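Local structure of DNA polymerase (Bacillus phage phi29, 2PYL) at residues Gly228-Leu233 / Ile453-Asp458. The protein replicates the viral DNA by protein-primed, strand-displacing synthesis with high processivity and fidelity, and proofreads with a 3'-5' exonuclease. The protein carries 2 engineered substitutions. Numbering follows the deposited sequence.
Sequences GGFTWL and IYCDTD. With MG (magnesium ion), chain E; TTP (thymidine-5'-triphosphate), chain F; nucleotides of chain B.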
ATOM      1  N   GLY C 228       6.649  -3.713  11.470  1.00 16.83           N
ATOM      2  CA  GLY C 228       5.316  -3.287  11.079  1.00 18.36           C
ATOM      3  C   GLY C 228       4.303  -3.324  12.207  1.00 19.92           C
ATOM      4  O   GLY C 228       4.622  -3.018  13.351  1.00 18.11           O
ATOM      5  N   GLY C 229       3.065  -3.690  11.867  1.00 22.23           N
ATOM      6  CA  GLY C 229       1.945  -3.610  12.808  1.00 21.74           C
ATOM      7  C   GLY C 229       1.762  -4.879  13.596  1.00 20.67           C
ATOM      8  O   GLY C 229       2.072  -5.966  13.099  1.00 21.64           O
ATOM      9  N   PHE C 230       1.253  -4.734  14.823  1.00 19.93           N
ATOM     10  CA  PHE C 230       0.912  -5.876  15.696  1.00 19.51           C
ATOM     11  C   PHE C 230      -0.402  -6.560  15.248  1.00 17.11           C
ATOM     12  O   PHE C 230      -1.472  -5.981  15.356  1.00 15.58           O
ATOM     13  CB  PHE C 230       0.825  -5.400  17.155  1.00 20.32           C
ATOM     14  CG  PHE C 230       0.574  -6.501  18.159  1.00 19.92           C
ATOM     15  CD1 PHE C 230       1.505  -7.529  18.332  1.00 20.56           C
ATOM     16  CD2 PHE C 230      -0.579  -6.498  18.944  1.00 19.24           C
ATOM     17  CE1 PHE C 230       1.281  -8.554  19.262  1.00 20.11           C
ATOM     18  CE2 PHE C 230      -0.819  -7.517  19.883  1.00 19.78           C
ATOM     19  CZ  PHE C 230       0.110  -8.546  20.041  1.00 20.80           C
ATOM     20  N   THR C 231      -0.276  -7.788  14.737  1.00 18.13           N
ATOM     21  CA  THR C 231      -1.377  -8.599  14.221  1.00 17.17           C
ATOM     22  C   THR C 231      -1.429  -9.933  14.984  1.00 17.17           C
ATOM     23  O   THR C 231      -0.604 -10.801  14.778  1.00 18.80           O
ATOM     24  CB  THR C 231      -1.217  -8.891  12.706  1.00 17.53           C
ATOM     25  OG1 THR C 231      -0.922  -7.676  12.007  1.00 19.17           O
ATOM     26  CG2 THR C 231      -2.494  -9.514  12.116  1.00 15.40           C
ATOM     27  N   TRP C 232      -2.436 -10.103  15.829  1.00 16.87           N
ATOM     28  CA  TRP C 232      -2.434 -11.162  16.840  1.00 16.02           C
ATOM     29  C   TRP C 232      -3.836 -11.636  17.181  1.00 15.06           C
ATOM     30  O   TRP C 232      -4.690 -10.843  17.592  1.00 12.72           O
ATOM     31  CB  TRP C 232      -1.758 -10.645  18.118  1.00 14.67           C
ATOM     32  CG  TRP C 232      -1.790 -11.606  19.266  1.00 13.79           C
ATOM     33  CD1 TRP C 232      -1.039 -12.730  19.416  1.00 12.97           C
ATOM     34  CD2 TRP C 232      -2.608 -11.512  20.437  1.00 12.89           C
ATOM     35  NE1 TRP C 232      -1.340 -13.346  20.599  1.00 12.99           N
ATOM     36  CE2 TRP C 232      -2.304 -12.622  21.247  1.00 12.63           C
ATOM     37  CE3 TRP C 232      -3.571 -10.600  20.874  1.00 13.23           C
ATOM     38  CZ2 TRP C 232      -2.930 -12.854  22.470  1.00 12.50           C
ATOM     39  CZ3 TRP C 232      -4.190 -10.824  22.094  1.00 14.57           C
ATOM     40  CH2 TRP C 232      -3.862 -11.945  22.882  1.00 12.28           C
ATOM     41  N   LEU C 233      -4.048 -12.937  17.014  1.00 15.11           N
ATOM     42  CA  LEU C 233      -5.286 -13.591  17.408  1.00 15.08           C
ATOM     43  C   LEU C 233      -5.056 -14.408  18.688  1.00 15.58           C
ATOM     44  O   LEU C 233      -4.311 -15.382  18.678  1.00 15.69           O
ATOM     45  CB  LEU C 233      -5.817 -14.498  16.273  1.00 14.77           C
ATOM     46  CG  LEU C 233      -7.077 -15.351  16.539  1.00 14.59           C
ATOM     47  CD1 LEU C 233      -8.313 -14.457  16.728  1.00 13.89           C
ATOM     48  CD2 LEU C 233      -7.314 -16.364  15.424  1.00 12.16           C
ATOM     49  N   ILE C 453      -9.807 -10.181  22.002  1.00 11.19           N
ATOM     50  CA  ILE C 453      -9.917 -11.245  21.002  1.00 12.22           C
ATOM     51  C   ILE C 453      -8.776 -11.165  19.981  1.00 12.55           C
ATOM     52  O   ILE C 453      -8.194 -12.173  19.619  1.00 13.79           O
ATOM     53  CB  ILE C 453     -11.266 -11.178  20.209  1.00 12.92           C
ATOM     54  CG1 ILE C 453     -12.478 -11.270  21.151  1.00 13.50           C
ATOM     55  CG2 ILE C 453     -11.341 -12.300  19.151  1.00 13.02           C
ATOM     56  CD1 ILE C 453     -13.838 -11.158  20.424  1.00 13.38           C
ATOM     57  N   TYR C 454      -8.469  -9.954  19.527  1.00 13.61           N
ATOM     58  CA  TYR C 454      -7.767  -9.778  18.264  1.00 15.36           C
ATOM     59  C   TYR C 454      -7.268  -8.356  18.133  1.00 14.74           C
ATOM     60  O   TYR C 454      -7.918  -7.415  18.601  1.00 14.86           O
ATOM     61  CB  TYR C 454      -8.715 -10.114  17.081  1.00 16.54           C
ATOM     62  CG  TYR C 454      -8.077 -10.068  15.702  1.00 16.07           C
ATOM     63  CD1 TYR C 454      -7.304 -11.131  15.231  1.00 16.82           C
ATOM     64  CD2 TYR C 454      -8.251  -8.968  14.871  1.00 16.12           C
ATOM     65  CE1 TYR C 454      -6.714 -11.097  13.968  1.00 16.06           C
ATOM     66  CE2 TYR C 454      -7.659  -8.919  13.601  1.00 17.08           C
ATOM     67  CZ  TYR C 454      -6.893  -9.986  13.153  1.00 17.02           C
ATOM     68  OH  TYR C 454      -6.326  -9.939  11.891  1.00 16.36           O
ATOM     69  N   CYS C 455      -6.082  -8.229  17.544  1.00 16.02           N
ATOM     70  CA  CYS C 455      -5.498  -6.945  17.155  1.00 16.36           C
ATOM     71  C   CYS C 455      -4.966  -7.033  15.734  1.00 15.74           C
ATOM     72  O   CYS C 455      -4.400  -8.039  15.349  1.00 15.03           O
ATOM     73  CB  CYS C 455      -4.321  -6.577  18.060  1.00 17.71           C
ATOM     74  SG  CYS C 455      -4.716  -6.292  19.793  1.00 20.63           S
ATOM     75  N   ASP C 456      -5.179  -5.977  14.956  1.00 17.83           N
ATOM     76  CA  ASP C 456      -4.407  -5.738  13.750  1.00 16.91           C
ATOM     77  C   ASP C 456      -4.052  -4.247  13.619  1.00 17.75           C
ATOM     78  O   ASP C 456      -4.842  -3.451  13.114  1.00 17.20           O
ATOM     79  CB  ASP C 456      -5.120  -6.246  12.508  1.00 17.36           C
ATOM     80  CG  ASP C 456      -4.198  -6.305  11.291  1.00 17.31           C
ATOM     81  OD1 ASP C 456      -3.057  -5.753  11.336  1.00 16.92           O
ATOM     82  OD2 ASP C 456      -4.622  -6.898  10.284  1.00 16.69           O
ATOM     83  N   THR C 457      -2.861  -3.901  14.116  1.00 18.31           N
ATOM     84  CA  THR C 457      -2.197  -2.602  13.893  1.00 17.81           C
ATOM     85  C   THR C 457      -2.774  -1.434  14.686  1.00 17.55           C
ATOM     86  O   THR C 457      -2.097  -0.856  15.540  1.00 18.73           O
ATOM     87  CB  THR C 457      -2.117  -2.223  12.372  1.00 16.62           C
ATOM     88  OG1 THR C 457      -1.553  -3.307  11.626  1.00 18.11           O
ATOM     89  CG2 THR C 457      -1.257  -0.996  12.161  1.00 16.52           C
ATOM     90  N   ASP C 458      -4.003  -1.058  14.370  1.00 18.19           N
ATOM     91  CA  ASP C 458      -4.606   0.174  14.908  1.00 18.33           C
ATOM     92  C   ASP C 458      -5.938  -0.099  15.607  1.00 16.74           C
ATOM     93  O   ASP C 458      -6.726   0.818  15.848  1.00 14.34           O
ATOM     94  CB  ASP C 458      -4.809   1.208  13.794  1.00 16.94           C
ATOM     95  CG  ASP C 458      -5.903   0.824  12.824  1.00 18.28           C
ATOM     96  OD1 ASP C 458      -6.513   1.752  12.236  1.00 21.17           O
ATOM     97  OD2 ASP C 458      -6.178  -0.384  12.642  1.00 18.60           O
TER
HETATM   98 MG    MG E3203      -8.488   1.009  10.873  1.00 19.91          MG
HETATM   99  PA  TTP F3204      -6.348   2.339   8.228  1.00 14.16           P
HETATM  100  O1A TTP F3204      -7.213   2.060   9.435  1.00 18.25           O
HETATM  101  O2A TTP F3204      -6.512   1.264   7.190  1.00 14.21           O
HETATM  102  O3A TTP F3204      -6.688   3.738   7.547  1.00 15.63           O
HETATM  103  PB  TTP F3204      -6.812   5.135   8.325  1.00 16.94           P
HETATM  104  O1B TTP F3204      -5.643   6.017   8.004  1.00 17.35           O
HETATM  105  O2B TTP F3204      -7.133   4.989   9.809  1.00 15.30           O
HETATM  106  O3B TTP F3204      -8.100   5.734   7.565  1.00 20.00           O
HETATM  107  PG  TTP F3204      -9.585   5.105   7.703  1.00 18.13           P
HETATM  108  O1G TTP F3204      -9.740   4.407   9.024  1.00 18.70           O
HETATM  109  O2G TTP F3204      -9.852   4.116   6.604  1.00 18.55           O
HETATM  110  O3G TTP F3204     -10.500   6.295   7.587  1.00 19.90           O
HETATM  111  O5' TTP F3204      -4.819   2.503   8.639  1.00 11.73           O
HETATM  112  C5' TTP F3204      -4.248   2.094   9.860  1.00  9.84           C
HETATM  113  C4' TTP F3204      -2.753   2.390   9.774  1.00  9.20           C
HETATM  114  O4' TTP F3204      -2.094   1.505   8.852  1.00  9.00           O
HETATM  115  C3' TTP F3204      -2.452   3.787   9.280  1.00  6.46           C
HETATM  116  O3' TTP F3204      -2.452   4.748  10.328  1.00  6.98           O
HETATM  117  C2' TTP F3204      -1.099   3.624   8.645  1.00  7.38           C
HETATM  118  C1' TTP F3204      -1.093   2.201   8.117  1.00  5.76           C
HETATM  119  N1  TTP F3204      -1.420   2.260   6.693  1.00  5.88           N
HETATM  120  C2  TTP F3204      -0.424   2.634   5.777  1.00  3.72           C
HETATM  121  O2  TTP F3204       0.726   2.867   6.188  1.00  2.15           O
HETATM  122  N3  TTP F3204      -0.706   2.709   4.466  1.00  4.77           N
HETATM  123  C4  TTP F3204      -1.931   2.460   3.994  1.00  4.41           C
HETATM  124  O4  TTP F3204      -2.176   2.557   2.779  1.00  5.55           O
HETATM  125  C5  TTP F3204      -3.004   2.087   4.938  1.00  5.47           C
HETATM  126  C5M TTP F3204      -4.409   1.791   4.473  1.00  5.65           C
HETATM  127  C6  TTP F3204      -2.679   2.015   6.272  1.00  6.02           C
ATOM    128  P    DT B   6       7.128  -6.664   9.396  1.00 13.15           P
ATOM    129  OP1  DT B   6       7.386  -6.574  10.859  1.00 13.81           O
ATOM    130  OP2  DT B   6       8.124  -7.333   8.520  1.00 15.50           O
ATOM    131  O5'  DT B   6       5.725  -7.359   9.159  1.00 14.93           O
ATOM    132  C5'  DT B   6       4.577  -6.895   9.826  1.00 14.11           C
ATOM    133  C4'  DT B   6       3.353  -7.643   9.366  1.00 13.50           C
ATOM    134  O4'  DT B   6       2.986  -7.181   8.069  1.00 15.37           O
ATOM    135  C3'  DT B   6       3.504  -9.149   9.239  1.00 15.56           C
ATOM    136  O3'  DT B   6       2.587  -9.750  10.159  1.00 15.03           O
ATOM    137  C2'  DT B   6       3.165  -9.466   7.776  1.00 16.67           C
ATOM    138  C1'  DT B   6       2.391  -8.237   7.349  1.00 15.86           C
ATOM    139  N1   DT B   6       2.449  -7.855   5.905  1.00 16.53           N
ATOM    140  C2   DT B   6       1.275  -7.777   5.179  1.00 16.63           C
ATOM    141  O2   DT B   6       0.175  -8.033   5.620  1.00 16.08           O
ATOM    142  N3   DT B   6       1.434  -7.385   3.879  1.00 15.26           N
ATOM    143  C4   DT B   6       2.590  -7.078   3.215  1.00 14.89           C
ATOM    144  O4   DT B   6       2.565  -6.748   2.034  1.00 14.47           O
ATOM    145  C5   DT B   6       3.788  -7.185   4.008  1.00 15.10           C
ATOM    146  C7   DT B   6       5.120  -6.864   3.390  1.00 18.02           C
ATOM    147  C6   DT B   6       3.665  -7.564   5.297  1.00 15.61           C
TER
HETATM  148  O   HOH W   1       0.771  -1.895  15.816  1.00  2.00           O
HETATM  149  O   HOH W   2     -10.054   1.958   9.622  1.00 16.71           O
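Thr-231 and Asp-456 stand side by side on the same face of an antiparallel strand pair, and the threonine hydroxyl OG1 gives its hydrogen to Asp-456 OD1 at 3.0 Å, coming in steeply, 67° out of the carboxylate plane. Thr-457 OG1 donates to Asp-456 OD1 from across that plane at 2.9 Å, a shallower approach on the anti side, 29° out. Two hydroxyls thus hold OD1, while OD2 pairs with Lys-498 NZ in a salt bridge, and the backbone N of Lys-498 holds the Tyr-454 hydroxyl. With CG anti to the backbone N (chi1 -166°), the Asp-456 carboxylate lies alongside Thr-231, whose CG2 packs against it. Further along this face Leu-233 crosses Tyr-454 at about a right angle: Leu-233 CB lies in plane at the edge of the Tyr-454 ring, and Leu-233 CD1 comes in obliquely, 3.8 Å from Tyr-454 CD1. On the other face Cys-455 CB packs against Phe-230 CD2, with Cys-455 SG at the ring edge, 5.2 Å from the Phe-230 centroid; Ile-442 and Ala-445 of helix 427-447 lie against this pair. Trp-232 and Cys-455 exchange two backbone hydrogen bonds, and beyond the paired strands Thr-457 N adds another to Phe-230 O (2.8 Å). There a water joins Phe-230 N to Thr-457 O. The backbone N-H of Gly-228 reaches OP1 of DT6 of chain B. Asp-458 turns away to bind magnesium through OD1, with Asp-249 and the triphosphate. Strand 231-233 edges the palm sheet of this family B polymerase, joining Gly-228 and Gly-229, which close the YxGG/A motif important for DNA binding and for coordinating synthesis with degradation, to YCDTD, whose catalytic magnesium ligands are Asp-456 and Asp-458, the latter holding this ion.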